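Local coordinates for PR domain zinc finger protein 2 (Homo sapiens, PDB 2QPW), which catalyses S-adenosyl-L-methionine-dependent lysine methylation of histone H3 through its PR (SET-related) domain, the part this chain represents, at residues P59-K64 / K96-R101; Q112-L117 / E135-W140. All coordinates share one frame; numbering follows the deposited sequence.

Interaction 1: residues P59-K64 / K96-R101; sequences PFVGDK and KGNWLR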
loop_
_atom_site.group_PDB
_atom_site.type_symbol
_atom_site.label_atom_id
_atom_site.label_comp_id
_atom_site.label_asym_id
_atom_site.label_seq_id
_atom_site.Cartn_x
_atom_site.Cartn_y
_atom_site.Cartn_z
ATOM N N PRO A 59 1.018 -5.942 -9.993
ATOM C CA PRO A 59 1.358 -4.521 -9.857
ATOM C C PRO A 59 0.308 -3.693 -9.120
ATOM O O PRO A 59 -0.896 -4.000 -9.186
ATOM C CB PRO A 59 1.399 -4.039 -11.311
ATOM C CG PRO A 59 0.433 -4.970 -12.038
ATOM C CD PRO A 59 0.558 -6.290 -11.351
ATOM N N PHE A 60 0.755 -2.593 -8.509
ATOM C CA PHE A 60 -0.154 -1.512 -8.061
ATOM C C PHE A 60 -0.747 -0.840 -9.297
ATOM O O PHE A 60 0.002 -0.432 -10.186
ATOM C CB PHE A 60 0.649 -0.500 -7.186
ATOM C CG PHE A 60 -0.169 0.639 -6.584
ATOM C CD1 PHE A 60 -0.485 0.633 -5.220
ATOM C CD2 PHE A 60 -0.557 1.747 -7.356
ATOM C CE1 PHE A 60 -1.224 1.693 -4.638
ATOM C CE2 PHE A 60 -1.287 2.823 -6.788
ATOM C CZ PHE A 60 -1.640 2.774 -5.425
ATOM N N VAL A 61 -2.079 -0.684 -9.359
ATOM C CA VAL A 61 -2.713 0.042 -10.505
ATOM C C VAL A 61 -3.616 1.209 -10.061
ATOM O O VAL A 61 -4.040 1.271 -8.908
ATOM C CB VAL A 61 -3.495 -0.901 -11.503
ATOM C CG1 VAL A 61 -2.600 -2.110 -11.938
ATOM C CG2 VAL A 61 -4.828 -1.382 -10.886
ATOM N N GLY A 62 -3.853 2.143 -10.973
ATOM C CA GLY A 62 -4.649 3.349 -10.648
ATOM C C GLY A 62 -4.787 4.213 -11.896
ATOM O O GLY A 62 -4.151 3.921 -12.903
ATOM N N ASP A 63 -5.634 5.249 -11.823
ATOM C CA ASP A 63 -5.850 6.195 -12.939
ATOM C C ASP A 63 -4.579 7.032 -13.170
ATOM O O ASP A 63 -3.971 7.482 -12.207
ATOM C CB ASP A 63 -7.039 7.130 -12.590
ATOM C CG ASP A 63 -8.420 6.516 -12.874
ATOM O OD1 ASP A 63 -8.548 5.409 -13.490
ATOM O OD2 ASP A 63 -9.404 7.202 -12.510
ATOM N N LYS A 64 -4.197 7.248 -14.427
ATOM C CA LYS A 64 -3.061 8.159 -14.765
ATOM C C LYS A 64 -3.538 9.620 -14.711
ATOM O O LYS A 64 -4.496 9.980 -15.419
ATOM C CB LYS A 64 -2.562 7.861 -16.184
ATOM C CG LYS A 64 -1.577 6.757 -16.267
ATOM C CD LYS A 64 -0.956 6.637 -17.682
ATOM C CE LYS A 64 -0.698 5.150 -17.921
ATOM N NZ LYS A 64 0.357 4.897 -18.922
ATOM N N LYS A 96 -10.730 1.888 -9.051
ATOM C CA LYS A 96 -9.693 2.090 -10.062
ATOM C C LYS A 96 -8.399 1.375 -9.683
ATOM O O LYS A 96 -7.434 1.405 -10.444
ATOM C CB LYS A 96 -9.393 3.595 -10.264
ATOM C CG LYS A 96 -10.615 4.449 -10.770
ATOM C CD LYS A 96 -11.382 3.802 -11.942
ATOM C CE LYS A 96 -12.559 4.685 -12.393
ATOM N NZ LYS A 96 -12.035 5.943 -13.001
ATOM N N GLY A 97 -8.376 0.755 -8.503
ATOM C CA GLY A 97 -7.165 0.051 -8.011
ATOM C C GLY A 97 -7.400 -1.417 -7.635
ATOM O O GLY A 97 -8.403 -2.031 -8.048
ATOM N N ASN A 98 -6.443 -2.009 -6.920
ATOM C CA ASN A 98 -6.572 -3.395 -6.451
ATOM C C ASN A 98 -6.204 -3.499 -4.959
ATOM O O ASN A 98 -6.149 -2.460 -4.231
ATOM C CB ASN A 98 -5.775 -4.393 -7.311
ATOM C CG ASN A 98 -4.295 -4.020 -7.414
ATOM O OD1 ASN A 98 -3.683 -3.570 -6.436
ATOM N ND2 ASN A 98 -3.742 -4.110 -8.627
ATOM N N TRP A 99 -5.953 -4.721 -4.473
ATOM C CA TRP A 99 -5.740 -4.849 -3.012
ATOM C C TRP A 99 -4.492 -4.121 -2.478
ATOM O O TRP A 99 -4.451 -3.745 -1.273
ATOM C CB TRP A 99 -5.762 -6.331 -2.544
ATOM C CG TRP A 99 -4.558 -7.150 -3.032
ATOM C CD1 TRP A 99 -4.494 -7.929 -4.178
ATOM C CD2 TRP A 99 -3.290 -7.308 -2.366
ATOM N NE1 TRP A 99 -3.244 -8.548 -4.255
ATOM C CE2 TRP A 99 -2.510 -8.195 -3.145
ATOM C CE3 TRP A 99 -2.727 -6.788 -1.159
ATOM C CZ2 TRP A 99 -1.201 -8.564 -2.780
ATOM C CZ3 TRP A 99 -1.413 -7.171 -0.816
ATOM C CH2 TRP A 99 -0.679 -8.036 -1.610
ATOM N N LEU A 100 -3.504 -3.861 -3.340
ATOM C CA LEU A 100 -2.308 -3.080 -2.874
ATOM C C LEU A 100 -2.627 -1.693 -2.360
ATOM O O LEU A 100 -1.932 -1.179 -1.461
ATOM C CB LEU A 100 -1.198 -3.018 -3.949
ATOM C CG LEU A 100 -0.363 -4.291 -4.135
ATOM C CD1 LEU A 100 -1.138 -5.363 -4.979
ATOM C CD2 LEU A 100 0.932 -3.930 -4.799
ATOM N N ARG A 101 -3.728 -1.113 -2.849
ATOM C CA ARG A 101 -4.233 0.188 -2.328
ATOM C C ARG A 101 -4.399 0.220 -0.790
ATOM O O ARG A 101 -4.153 1.250 -0.105
ATOM C CB ARG A 101 -5.603 0.485 -2.956
ATOM C CG ARG A 101 -6.268 1.775 -2.381
ATOM C CD ARG A 101 -7.723 1.868 -2.675
ATOM N NE ARG A 101 -8.303 3.138 -2.246
ATOM C CZ ARG A 101 -8.850 3.393 -1.057
ATOM N NH1 ARG A 101 -8.922 2.472 -0.087
ATOM N NH2 ARG A 101 -9.381 4.583 -0.855
HETATM O O HOH W 1 -3.907 -0.326 -6.576
#

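Interaction 2: residues Q112-L117 / E135-W140; sequences QNLFPL and EELLVW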
loop_
_atom_site.group_PDB
_atom_site.type_symbol
_atom_site.label_atom_id
_atom_site.label_comp_id
_atom_site.label_asym_id
_atom_site.label_seq_id
_atom_site.Cartn_x
_atom_site.Cartn_y
_atom_site.Cartn_z
ATOM N N GLN A 112 8.466 -1.025 8.983
ATOM C CA GLN A 112 8.283 -1.213 7.517
ATOM C C GLN A 112 8.667 -2.639 7.190
ATOM O O GLN A 112 9.727 -3.105 7.658
ATOM C CB GLN A 112 9.192 -0.237 6.723
ATOM C CG GLN A 112 9.431 -0.605 5.222
ATOM C CD GLN A 112 10.467 0.288 4.505
ATOM O OE1 GLN A 112 11.321 0.927 5.145
ATOM N NE2 GLN A 112 10.409 0.303 3.166
ATOM N N ASN A 113 7.847 -3.343 6.400
ATOM C CA ASN A 113 8.257 -4.655 5.882
ATOM C C ASN A 113 8.093 -4.810 4.362
ATOM O O ASN A 113 8.324 -5.914 3.826
ATOM C CB ASN A 113 7.558 -5.824 6.635
ATOM C CG ASN A 113 6.048 -5.649 6.739
ATOM O OD1 ASN A 113 5.428 -5.099 5.843
ATOM N ND2 ASN A 113 5.446 -6.133 7.854
ATOM N N LEU A 114 7.691 -3.725 3.678
ATOM C CA LEU A 114 7.575 -3.732 2.196
ATOM C C LEU A 114 8.320 -2.536 1.628
ATOM O O LEU A 114 8.304 -1.469 2.263
ATOM C CB LEU A 114 6.092 -3.639 1.729
ATOM C CG LEU A 114 5.187 -4.871 2.025
ATOM C CD1 LEU A 114 3.732 -4.521 1.661
ATOM C CD2 LEU A 114 5.572 -6.150 1.264
ATOM N N PHE A 115 8.940 -2.697 0.450
ATOM C CA PHE A 115 9.556 -1.556 -0.275
ATOM C C PHE A 115 9.125 -1.581 -1.742
ATOM O O PHE A 115 8.806 -2.668 -2.277
ATOM C CB PHE A 115 11.091 -1.541 -0.178
ATOM C CG PHE A 115 11.793 -2.714 -0.857
ATOM C CD1 PHE A 115 12.237 -2.619 -2.180
ATOM C CD2 PHE A 115 12.053 -3.905 -0.140
ATOM C CE1 PHE A 115 12.913 -3.691 -2.798
ATOM C CE2 PHE A 115 12.718 -4.983 -0.756
ATOM C CZ PHE A 115 13.148 -4.868 -2.089
ATOM N N PRO A 116 9.096 -0.393 -2.395
ATOM C CA PRO A 116 8.625 -0.335 -3.792
ATOM C C PRO A 116 9.750 -0.617 -4.811
ATOM O O PRO A 116 10.909 -0.280 -4.586
ATOM C CB PRO A 116 8.109 1.109 -3.920
ATOM C CG PRO A 116 9.036 1.902 -3.049
ATOM C CD PRO A 116 9.431 0.954 -1.883
ATOM N N LEU A 117 9.385 -1.238 -5.919
ATOM C CA LEU A 117 10.317 -1.382 -7.034
ATOM C C LEU A 117 9.545 -1.322 -8.364
ATOM O O LEU A 117 8.396 -1.784 -8.461
ATOM C CB LEU A 117 11.139 -2.642 -6.898
ATOM C CG LEU A 117 10.518 -3.975 -7.257
ATOM C CD1 LEU A 117 11.584 -5.004 -7.695
ATOM C CD2 LEU A 117 9.723 -4.500 -6.053
ATOM N N GLU A 135 0.796 -10.452 11.357
ATOM C CA GLU A 135 1.499 -9.139 11.290
ATOM C C GLU A 135 0.945 -8.287 10.132
ATOM O O GLU A 135 0.610 -8.817 9.063
ATOM C CB GLU A 135 3.048 -9.274 11.160
ATOM C CG GLU A 135 3.728 -9.918 12.405
ATOM C CD GLU A 135 5.272 -10.023 12.339
ATOM O OE1 GLU A 135 5.886 -10.017 11.229
ATOM O OE2 GLU A 135 5.876 -10.162 13.446
ATOM N N GLU A 136 0.880 -6.977 10.348
ATOM C CA GLU A 136 0.352 -6.029 9.319
ATOM C C GLU A 136 1.425 -5.750 8.265
ATOM O O GLU A 136 2.601 -5.533 8.617
ATOM C CB GLU A 136 -0.128 -4.697 9.960
ATOM C CG GLU A 136 -0.793 -3.740 8.931
ATOM C CD GLU A 136 -1.589 -2.573 9.528
ATOM O OE1 GLU A 136 -1.518 -2.333 10.766
ATOM O OE2 GLU A 136 -2.287 -1.859 8.750
ATOM N N LEU A 137 1.018 -5.758 6.988
ATOM C CA LEU A 137 1.898 -5.329 5.890
ATOM C C LEU A 137 1.936 -3.794 5.854
ATOM O O LEU A 137 0.879 -3.156 5.803
ATOM C CB LEU A 137 1.424 -5.870 4.527
ATOM C CG LEU A 137 1.905 -7.261 4.073
ATOM C CD1 LEU A 137 1.494 -8.309 5.087
ATOM C CD2 LEU A 137 1.327 -7.592 2.621
ATOM N N LEU A 138 3.151 -3.241 5.885
ATOM C CA LEU A 138 3.383 -1.766 5.915
ATOM C C LEU A 138 4.480 -1.357 4.938
ATOM O O LEU A 138 5.610 -1.830 5.004
ATOM C CB LEU A 138 3.783 -1.288 7.321
ATOM C CG LEU A 138 2.738 -1.509 8.403
ATOM C CD1 LEU A 138 3.287 -1.112 9.808
ATOM C CD2 LEU A 138 1.415 -0.723 8.152
ATOM N N VAL A 139 4.136 -0.450 4.039
ATOM C CA VAL A 139 5.101 0.005 3.002
ATOM C C VAL A 139 5.786 1.301 3.440
ATOM O O VAL A 139 5.217 2.093 4.223
ATOM C CB VAL A 139 4.380 0.166 1.622
ATOM C CG1 VAL A 139 3.379 1.361 1.567
ATOM C CG2 VAL A 139 5.394 0.201 0.432
ATOM N N TRP A 140 7.003 1.526 2.953
ATOM C CA TRP A 140 7.630 2.870 3.085
ATOM C C TRP A 140 8.617 3.020 1.907
ATOM O O TRP A 140 8.744 2.092 1.077
ATOM C CB TRP A 140 8.345 3.064 4.457
ATOM C CG TRP A 140 8.318 4.544 4.930
ATOM C CD1 TRP A 140 7.231 5.240 5.383
ATOM C CD2 TRP A 140 9.420 5.453 4.975
ATOM N NE1 TRP A 140 7.586 6.546 5.700
ATOM C CE2 TRP A 140 8.925 6.699 5.450
ATOM C CE3 TRP A 140 10.777 5.347 4.634
ATOM C CZ2 TRP A 140 9.739 7.812 5.603
ATOM C CZ3 TRP A 140 11.604 6.479 4.799
ATOM C CH2 TRP A 140 11.073 7.689 5.271
HETATM O O HOH W 2 6.780 -7.682 9.928
#

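Interaction 1: residues P59-K64 / K96-R101
Lys96 meets Asp63 at one end of this contact, and Leu100 meets Phe60 at the other. Here an Asx turn in a loop of the PR domain, a SET-type fold, packs against the lead-in to strand 63-65. Lys96 CG and CD lie against the Asp63 carboxylate, and bends at chi2 (-46°) and chi4 turn the chain so that NZ meets it. Lys96 NZ forms a salt bridge to the syn lone pair of Asp63 OD2, at 3.0 Å. With no side chain on Gly62 or Gly97, the backbones come within 4.9 Å, CA to CA. Two CA-H...O contacts form there, Gly62 CA to Lys96 O and Gly97 CA to Val61 O. Water 1 sits over the face of the Phe60 ring and links Asn98 N to Val61 O. The side chain of Asn98 works in two directions. Asn98 OD1 accepts from Leu100 N at 3.1 Å, which closes the Asx turn. ND2 crosses to the other segment and, beside Val61 CG2, grips Pro59 O. Leu100 CB leans obliquely on Phe60 CD1 at 3.9 Å, while Trp77 meets the same ring edge-to-face. Arg101 turns its guanidinium to Ala91, Thr92 and Glu14. Arg101 CA lies 4.1 Å from Phe60 CE1.

Interaction 2: residues Q112-L117 / E135-W140
Leu114 and Val139 form a single beta bridge where strand 138-139 runs parallel to strand 104-119, at the outer border of the mixed sheet of this SET-type domain, and the end-to-end directions of the two segments diverge by 57°. Leu138 O accepts from two successive amides, Asn113 N at 3.0 Å and Leu114 N at 3.1 Å. The first lies in the carbonyl plane; the second is tilted from it. Further along, Trp140 N gives a weak bond to Leu114 O.

The Asn113 side chain extends the pairing back along 135-140. Its CG sits between the backbone N and the carbonyl carbon (chi1 50°), and the amide faces the other segment. Asn113 OD1 takes Leu138 N at 2.9 Å in a nearly straight bond, 177° at the hydrogen. Asn113 ND2 donates to Glu136 O at 3.0 Å, close to the plane of its own amide. The same nitrogen donates to water 2, which in turn donates to Glu135 OE1.

Gln112 stretches out alongside this border. Its NE2 donates to Leu114 O within its own segment, approaching from above the carbonyl plane, and also to Tyr141 O. Gln112 CD rests 3.5 Å from Trp140 CB, the two side chains crossing at about a right angle. Apolar contacts add to the bonds: Leu114 CD1 packs on Leu137 CB at 3.9 Å, and Val139 CG2 approaches Leu114 CB. Leu137 also touches Val45, and Leu114 touches Tyr125.

The backbones give three bonds, one of them weak, and the Asn113 side-chain amide adds two more. Both ends of that amide are engaged, which fixes its rotation and ties Glu136 and Leu138 to strand 104-119.

Both segments of interaction 1 precede those of interaction 2 in the sequence, and all lie within the PR domain. The centres of the two contacts are 16 Å apart, and their nearest atoms are about 4 Å apart. Strand 122-127 connects them. It neighbours strand 104-119 in the mixed sheet, Phe60 makes a backbone hydrogen bond to Ile123, and Tyr125 touches Leu100 and Phe60 from interaction 1 and Leu114 from interaction 2. Strand 104-119 begins shortly after 96-101 and later carries 112-117. Interaction 1 thus sets the loop leading into strand 104-119 beside the start of the three-stranded sheet, while interaction 2 closes the edge of the mixed sheet.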